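Local coordinates for protein glutathione S-transferase 2 (Onchocerca volvulus, PDB 1TU7) that joins glutathione to electrophilic compounds, working as a Pi-class homodimer that appears central to the parasite's detoxification system, at residues Y101-K113 with D196-Q208. Sequence-based numbering, arbitrary orientation.
Sequences YTRMIYMAYETEK and DAAKVPVNGNGKQ
The C-terminal tail, residues 202-208, lies across the break between helices 81-107 and 109-132, bringing Lys207 CA to 6.4 Å from Ile105 CA. A type I beta turn, Asn203 to Gly206, meets the first helix's end, where carbonyls lack helical partners. Asn205 ND2 donates to Ile105 O (3.0 Å), 52° out of the carbonyl plane, while Asn205 OD1 accepts from Lys207 N in an Asx turn; an asparagine amide serves both. The N-H of Gly204 runs nearly straight (170°) into Tyr106 OH, 2.8 Å away. In this all-helical C-terminal domain of the glutathione transferase fold, the tail returns from helix 186-197, and the Tyr106 side chain sits about 6 Å from bound glutathione. Ile105 gives a buried apolar branch, CG2, against the amides of Asn203 and Asn205. Tyr101 OH lies 2.9 Å from Asn203 OD1, a weak hydrogen bond, with Asn203 ND2 at the Tyr101 ring edge. Tyr109 offers face and hydroxyl: Lys207 CB stands 3.9 Å from its ring centroid, and Tyr109 OH donates to Gln208 O at 2.6 Å. Lys207, extended beyond CG, brings methylenes to that ring and a charge to Glu110 OE2, a salt bridge whose modelled 2.3 Å from NZ is too short to trust.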
ATOM      1  N   TYR A 101       4.391  12.424   5.848  1.00 13.44           N
ATOM      2  CA  TYR A 101       4.055  12.952   7.155  1.00 13.53           C
ATOM      3  C   TYR A 101       4.784  12.186   8.253  1.00 14.37           C
ATOM      4  O   TYR A 101       5.428  12.796   9.104  1.00 14.13           O
ATOM      5  CB  TYR A 101       2.536  12.880   7.346  1.00 13.22           C
ATOM      6  CG  TYR A 101       2.066  13.125   8.753  1.00 12.87           C
ATOM      7  CD1 TYR A 101       1.918  14.416   9.228  1.00 14.34           C
ATOM      8  CD2 TYR A 101       1.772  12.065   9.604  1.00 14.67           C
ATOM      9  CE1 TYR A 101       1.504  14.658  10.530  1.00 14.56           C
ATOM     10  CE2 TYR A 101       1.332  12.293  10.903  1.00 12.85           C
ATOM     11  CZ  TYR A 101       1.197  13.576  11.360  1.00 12.80           C
ATOM     12  OH  TYR A 101       0.755  13.765  12.656  1.00 14.62           O
ATOM     13  N   THR A 102       4.720  10.866   8.222  1.00 15.36           N
ATOM     14  CA  THR A 102       5.345  10.082   9.301  1.00 16.68           C
ATOM     15  C   THR A 102       6.877  10.147   9.287  1.00 16.18           C
ATOM     16  O   THR A 102       7.491  10.106  10.350  1.00 15.69           O
ATOM     17  CB  THR A 102       4.885   8.626   9.309  1.00 17.71           C
ATOM     18  OG1 THR A 102       5.102   8.030   8.057  1.00 21.27           O
ATOM     19  CG2 THR A 102       3.414   8.503   9.512  1.00 18.25           C
ATOM     20  N   ARG A 103       7.496  10.284   8.121  1.00 16.59           N
ATOM     21  CA  ARG A 103       8.956  10.411   8.060  1.00 17.06           C
ATOM     22  C   ARG A 103       9.339  11.702   8.781  1.00 17.44           C
ATOM     23  O   ARG A 103      10.259  11.725   9.594  1.00 18.20           O
ATOM     24  CB  ARG A 103       9.436  10.442   6.615  1.00 18.87           C
ATOM     25  N   MET A 104       8.602  12.769   8.523  1.00 15.91           N
ATOM     26  CA  MET A 104       8.850  14.045   9.180  1.00 15.69           C
ATOM     27  C   MET A 104       8.651  13.893  10.685  1.00 16.71           C
ATOM     28  O   MET A 104       9.522  14.247  11.470  1.00 16.64           O
ATOM     29  CB  MET A 104       8.003  15.142   8.586  1.00 16.51           C
ATOM     30  CG  MET A 104       8.180  16.485   9.240  1.00 15.21           C
ATOM     31  SD  MET A 104       7.165  16.742  10.695  1.00 18.52           S
ATOM     32  CE  MET A 104       5.564  16.610   9.955  1.00 19.80           C
ATOM     33  N   ILE A 105       7.523  13.313  11.093  1.00 16.26           N
ATOM     34  CA  ILE A 105       7.185  13.185  12.499  1.00 16.49           C
ATOM     35  C   ILE A 105       8.241  12.405  13.275  1.00 17.23           C
ATOM     36  O   ILE A 105       8.642  12.819  14.375  1.00 17.15           O
ATOM     37  CB  ILE A 105       5.806  12.478  12.653  1.00 16.47           C
ATOM     38  CG1 ILE A 105       4.665  13.377  12.202  1.00 16.50           C
ATOM     39  CG2 ILE A 105       5.597  12.013  14.109  1.00 16.42           C
ATOM     40  CD1 ILE A 105       4.395  14.598  13.075  1.00 17.38           C
ATOM     41  N   TYR A 106       8.687  11.286  12.721  1.00 18.46           N
ATOM     42  CA  TYR A 106       9.504  10.336  13.490  1.00 19.57           C
ATOM     43  C   TYR A 106      10.994  10.593  13.307  1.00 21.40           C
ATOM     44  O   TYR A 106      11.777  10.220  14.187  1.00 22.94           O
ATOM     45  CB  TYR A 106       9.183   8.869  13.155  1.00 20.04           C
ATOM     46  CG  TYR A 106       7.860   8.398  13.718  1.00 20.95           C
ATOM     47  CD1 TYR A 106       6.732   8.358  12.927  1.00 20.30           C
ATOM     48  CD2 TYR A 106       7.732   7.964  15.043  1.00 25.52           C
ATOM     49  CE1 TYR A 106       5.515   7.949  13.413  1.00 21.18           C
ATOM     50  CE2 TYR A 106       6.498   7.538  15.538  1.00 24.96           C
ATOM     51  CZ  TYR A 106       5.387   7.543  14.710  1.00 23.57           C
ATOM     52  OH  TYR A 106       4.151   7.107  15.183  1.00 21.83           O
ATOM     53  N   MET A 107      11.393  11.219  12.202  1.00 21.46           N
ATOM     54  CA  MET A 107      12.819  11.348  11.868  1.00 22.60           C
ATOM     55  C   MET A 107      13.340  12.760  11.934  1.00 22.35           C
ATOM     56  O   MET A 107      14.551  12.943  12.079  1.00 23.96           O
ATOM     57  CB  MET A 107      13.138  10.838  10.450  1.00 23.10           C
ATOM     58  CG  MET A 107      12.668   9.431  10.118  1.00 27.61           C
ATOM     59  SD  MET A 107      13.330   8.203  11.214  1.00 38.11           S
ATOM     60  CE  MET A 107      15.054   8.235  10.768  1.00 37.68           C
ATOM     61  N   ALA A 108      12.483  13.766  11.785  1.00 20.16           N
ATOM     62  CA  ALA A 108      12.967  15.135  11.591  1.00 19.94           C
ATOM     63  C   ALA A 108      11.991  16.192  12.041  1.00 18.61           C
ATOM     64  O   ALA A 108      11.877  17.256  11.455  1.00 18.67           O
ATOM     65  CB  ALA A 108      13.322  15.336  10.133  1.00 21.27           C
ATOM     66  N   TYR A 109      11.278  15.934  13.126  1.00 18.19           N
ATOM     67  CA  TYR A 109      10.219  16.845  13.533  1.00 17.58           C
ATOM     68  C   TYR A 109      10.736  18.218  13.918  1.00 17.47           C
ATOM     69  O   TYR A 109      10.127  19.231  13.611  1.00 18.81           O
ATOM     70  CB  TYR A 109       9.473  16.268  14.734  1.00 17.45           C
ATOM     71  CG  TYR A 109       8.307  17.089  15.175  1.00 18.32           C
ATOM     72  CD1 TYR A 109       7.084  17.009  14.521  1.00 17.74           C
ATOM     73  CD2 TYR A 109       8.394  17.955  16.258  1.00 20.26           C
ATOM     74  CE1 TYR A 109       5.987  17.750  14.936  1.00 18.43           C
ATOM     75  CE2 TYR A 109       7.312  18.710  16.665  1.00 19.81           C
ATOM     76  CZ  TYR A 109       6.099  18.606  16.005  1.00 20.42           C
ATOM     77  OH  TYR A 109       5.006  19.331  16.386  1.00 21.41           O
ATOM     78  N   GLU A 110      11.895  18.231  14.564  1.00 17.22           N
ATOM     79  CA  GLU A 110      12.424  19.470  15.118  1.00 18.47           C
ATOM     80  C   GLU A 110      13.014  20.390  14.050  1.00 19.98           C
ATOM     81  O   GLU A 110      13.129  21.588  14.270  1.00 23.85           O
ATOM     82  CB  GLU A 110      13.515  19.167  16.127  1.00 17.99           C
ATOM     83  CG  GLU A 110      13.034  18.452  17.382  1.00 18.66           C
ATOM     84  CD  GLU A 110      12.609  17.019  17.195  1.00 23.62           C
ATOM     85  OE1 GLU A 110      13.169  16.308  16.320  1.00 22.62           O
ATOM     86  OE2 GLU A 110      11.707  16.597  17.963  1.00 27.30           O
ATOM     87  N   THR A 111      13.394  19.854  12.910  1.00 19.94           N
ATOM     88  CA  THR A 111      13.979  20.716  11.875  1.00 20.82           C
ATOM     89  C   THR A 111      13.220  20.759  10.576  1.00 21.42           C
ATOM     90  O   THR A 111      13.487  21.631   9.756  1.00 21.97           O
ATOM     91  CB  THR A 111      15.425  20.313  11.594  1.00 20.93           C
ATOM     92  OG1 THR A 111      15.474  18.944  11.201  1.00 22.66           O
ATOM     93  CG2 THR A 111      16.261  20.412  12.888  1.00 22.11           C
ATOM     94  N   GLU A 112      12.284  19.846  10.360  1.00 21.45           N
ATOM     95  CA  GLU A 112      11.645  19.779   9.045  1.00 22.10           C
ATOM     96  C   GLU A 112      10.155  19.937   9.085  1.00 21.24           C
ATOM     97  O   GLU A 112       9.525  19.899   8.040  1.00 19.88           O
ATOM     98  CB  GLU A 112      12.028  18.495   8.355  1.00 23.07           C
ATOM     99  CG  GLU A 112      13.534  18.318   8.398  1.00 27.98           C
ATOM    100  CD  GLU A 112      14.123  17.546   7.246  1.00 33.64           C
ATOM    101  OE1 GLU A 112      13.407  16.746   6.606  1.00 37.75           O
ATOM    102  OE2 GLU A 112      15.340  17.746   7.020  1.00 36.12           O
ATOM    103  N   LYS A 113       9.592  20.141  10.258  1.00 20.85           N
ATOM    104  CA  LYS A 113       8.172  20.421  10.346  1.00 20.60           C
ATOM    105  C   LYS A 113       7.822  21.667   9.540  1.00 21.26           C
ATOM    106  O   LYS A 113       6.899  21.666   8.736  1.00 20.06           O
ATOM    107  CB  LYS A 113       7.774  20.606  11.801  1.00 20.76           C
ATOM    108  CG  LYS A 113       6.306  20.939  11.999  1.00 22.51           C
ATOM    109  CD  LYS A 113       6.062  21.240  13.449  1.00 25.36           C
ATOM    110  CE  LYS A 113       4.713  21.823  13.696  1.00 28.15           C
ATOM    111  NZ  LYS A 113       4.566  22.125  15.142  1.00 28.82           N
ATOM    112  N   ASP A 196     -10.818  13.813  20.970  1.00 14.91           N
ATOM    113  CA  ASP A 196     -10.202  15.085  21.278  1.00 16.47           C
ATOM    114  C   ASP A 196     -10.156  15.318  22.780  1.00 16.06           C
ATOM    115  O   ASP A 196      -9.165  15.832  23.293  1.00 16.50           O
ATOM    116  CB  ASP A 196     -10.963  16.211  20.614  1.00 18.12           C
ATOM    117  CG  ASP A 196     -10.251  17.523  20.725  1.00 23.87           C
ATOM    118  OD1 ASP A 196     -10.955  18.522  20.990  1.00 31.13           O
ATOM    119  OD2 ASP A 196      -9.006  17.667  20.553  1.00 29.59           O
ATOM    120  N   ALA A 197     -11.218  14.943  23.483  1.00 15.91           N
ATOM    121  CA  ALA A 197     -11.266  15.145  24.934  1.00 15.51           C
ATOM    122  C   ALA A 197     -10.124  14.396  25.607  1.00 15.79           C
ATOM    123  O   ALA A 197      -9.523  14.897  26.572  1.00 16.39           O
ATOM    124  CB  ALA A 197     -12.609  14.716  25.511  1.00 16.60           C
ATOM    125  N   ALA A 198      -9.850  13.190  25.115  1.00 15.28           N
ATOM    126  CA  ALA A 198      -8.796  12.317  25.632  1.00 15.01           C
ATOM    127  C   ALA A 198      -7.416  12.672  25.091  1.00 15.30           C
ATOM    128  O   ALA A 198      -6.410  12.086  25.540  1.00 15.36           O
ATOM    129  CB  ALA A 198      -9.128  10.868  25.291  1.00 15.20           C
ATOM    130  N   LYS A 199      -7.348  13.632  24.151  1.00 14.54           N
ATOM    131  CA  LYS A 199      -6.104  14.003  23.481  1.00 15.20           C
ATOM    132  C   LYS A 199      -5.332  12.772  23.044  1.00 14.23           C
ATOM    133  O   LYS A 199      -4.126  12.608  23.309  1.00 15.41           O
ATOM    134  CB  LYS A 199      -5.264  14.915  24.372  1.00 15.45           C
ATOM    135  CG  LYS A 199      -5.906  16.229  24.664  1.00 19.14           C
ATOM    136  CD  LYS A 199      -4.987  17.226  25.346  1.00 23.73           C
ATOM    137  CE  LYS A 199      -5.685  18.603  25.464  1.00 27.38           C
ATOM    138  NZ  LYS A 199      -4.930  19.565  26.348  1.00 32.27           N
ATOM    139  N   VAL A 200      -6.018  11.886  22.319  1.00 14.56           N
ATOM    140  CA  VAL A 200      -5.400  10.645  21.864  1.00 14.49           C
ATOM    141  C   VAL A 200      -4.213  11.022  20.978  1.00 14.24           C
ATOM    142  O   VAL A 200      -4.379  11.828  20.060  1.00 14.29           O
ATOM    143  CB  VAL A 200      -6.385   9.769  21.051  1.00 14.75           C
ATOM    144  CG1 VAL A 200      -5.661   8.592  20.462  1.00 13.77           C
ATOM    145  CG2 VAL A 200      -7.560   9.336  21.911  1.00 15.42           C
ATOM    146  N   PRO A 201      -3.016  10.498  21.235  1.00 14.19           N
ATOM    147  CA  PRO A 201      -1.879  10.882  20.396  1.00 14.56           C
ATOM    148  C   PRO A 201      -2.062  10.431  18.957  1.00 13.92           C
ATOM    149  O   PRO A 201      -2.558   9.340  18.712  1.00 14.54           O
ATOM    150  CB  PRO A 201      -0.687  10.163  21.030  1.00 14.34           C
ATOM    151  CG  PRO A 201      -1.116   9.742  22.324  1.00 17.30           C
ATOM    152  CD  PRO A 201      -2.616   9.596  22.332  1.00 15.34           C
ATOM    153  N   VAL A 202      -1.684  11.279  18.022  1.00 14.10           N
ATOM    154  CA  VAL A 202      -1.685  10.885  16.616  1.00 13.45           C
ATOM    155  C   VAL A 202      -0.628   9.818  16.362  1.00 13.40           C
ATOM    156  O   VAL A 202      -0.869   8.846  15.655  1.00 14.99           O
ATOM    157  CB  VAL A 202      -1.483  12.087  15.658  1.00 13.36           C
ATOM    158  CG1 VAL A 202      -1.434  11.630  14.207  1.00 14.90           C
ATOM    159  CG2 VAL A 202      -2.579  13.132  15.869  1.00 15.48           C
ATOM    160  N   ASN A 203       0.566  10.055  16.917  1.00 14.26           N
ATOM    161  CA  ASN A 203       1.742   9.252  16.618  1.00 15.65           C
ATOM    162  C   ASN A 203       2.346   8.669  17.889  1.00 16.37           C
ATOM    163  O   ASN A 203       2.024   9.084  18.987  1.00 17.77           O
ATOM    164  CB  ASN A 203       2.764  10.126  15.886  1.00 15.29           C
ATOM    165  CG  ASN A 203       2.144  10.821  14.683  1.00 14.53           C
ATOM    166  OD1 ASN A 203       2.023  12.073  14.619  1.00 17.40           O
ATOM    167  ND2 ASN A 203       1.684  10.012  13.771  1.00 13.64           N
ATOM    168  N   GLY A 204       3.204   7.673  17.712  1.00 17.89           N
ATOM    169  CA  GLY A 204       3.809   6.935  18.819  1.00 17.75           C
ATOM    170  C   GLY A 204       4.872   7.665  19.598  1.00 19.25           C
ATOM    171  O   GLY A 204       5.261   7.240  20.696  1.00 19.81           O
ATOM    172  N   ASN A 205       5.375   8.760  19.043  1.00 19.76           N
ATOM    173  CA  ASN A 205       6.367   9.563  19.740  1.00 19.88           C
ATOM    174  C   ASN A 205       5.773  10.827  20.366  1.00 20.47           C
ATOM    175  O   ASN A 205       6.494  11.659  20.895  1.00 22.45           O
ATOM    176  CB  ASN A 205       7.518   9.905  18.786  1.00 19.99           C
ATOM    177  CG  ASN A 205       7.099  10.848  17.677  1.00 19.39           C
ATOM    178  OD1 ASN A 205       5.917  11.199  17.556  1.00 18.14           O
ATOM    179  ND2 ASN A 205       8.071  11.296  16.872  1.00 20.71           N
ATOM    180  N   GLY A 206       4.449  10.975  20.294  1.00 20.71           N
ATOM    181  CA  GLY A 206       3.754  12.080  20.894  1.00 20.57           C
ATOM    182  C   GLY A 206       3.903  13.412  20.178  1.00 20.41           C
ATOM    183  O   GLY A 206       3.411  14.406  20.652  1.00 22.24           O
ATOM    184  N   LYS A 207       4.570  13.418  19.026  1.00 18.92           N
ATOM    185  CA  LYS A 207       4.705  14.628  18.236  1.00 18.15           C
ATOM    186  C   LYS A 207       3.585  14.657  17.207  1.00 17.23           C
ATOM    187  O   LYS A 207       3.203  13.615  16.698  1.00 16.97           O
ATOM    188  CB  LYS A 207       6.074  14.675  17.545  1.00 17.93           C
ATOM    189  CG  LYS A 207       7.259  14.444  18.489  1.00 19.94           C
ATOM    190  CD  LYS A 207       8.618  14.625  17.800  1.00 18.58           C
ATOM    191  CE  LYS A 207       9.730  14.134  18.676  1.00 20.50           C
ATOM    192  NZ  LYS A 207      11.078  14.384  18.036  1.00 22.08           N
ATOM    193  N   GLN A 208       3.075  15.844  16.926  1.00 16.99           N
ATOM    194  CA  GLN A 208       1.978  16.068  15.961  1.00 17.20           C
ATOM    195  C   GLN A 208       1.769  17.547  15.621  1.00 18.99           C
ATOM    196  O   GLN A 208       2.584  18.391  16.100  1.00 19.06           O
ATOM    197  CB  GLN A 208       0.672  15.507  16.506  1.00 16.94           C
ATOM    198  CG  GLN A 208       0.323  15.987  17.903  1.00 16.90           C
ATOM    199  CD  GLN A 208      -0.805  15.189  18.532  1.00 17.12           C
ATOM    200  OE1 GLN A 208      -0.691  13.959  18.694  1.00 17.78           O
ATOM    201  NE2 GLN A 208      -1.879  15.871  18.878  1.00 17.52           N
TER
HETATM  202  O   HOH W   1      11.059  13.537  15.112  1.00 23.14           O
HETATM  203  O   HOH W   2       2.049   7.323  13.502  1.00 21.57           O
HETATM  204  O   HOH W   3      10.669  10.026  16.940  1.00 29.60           O
HETATM  205  O   HOH W   4       4.295  17.993  18.885  1.00 25.89           O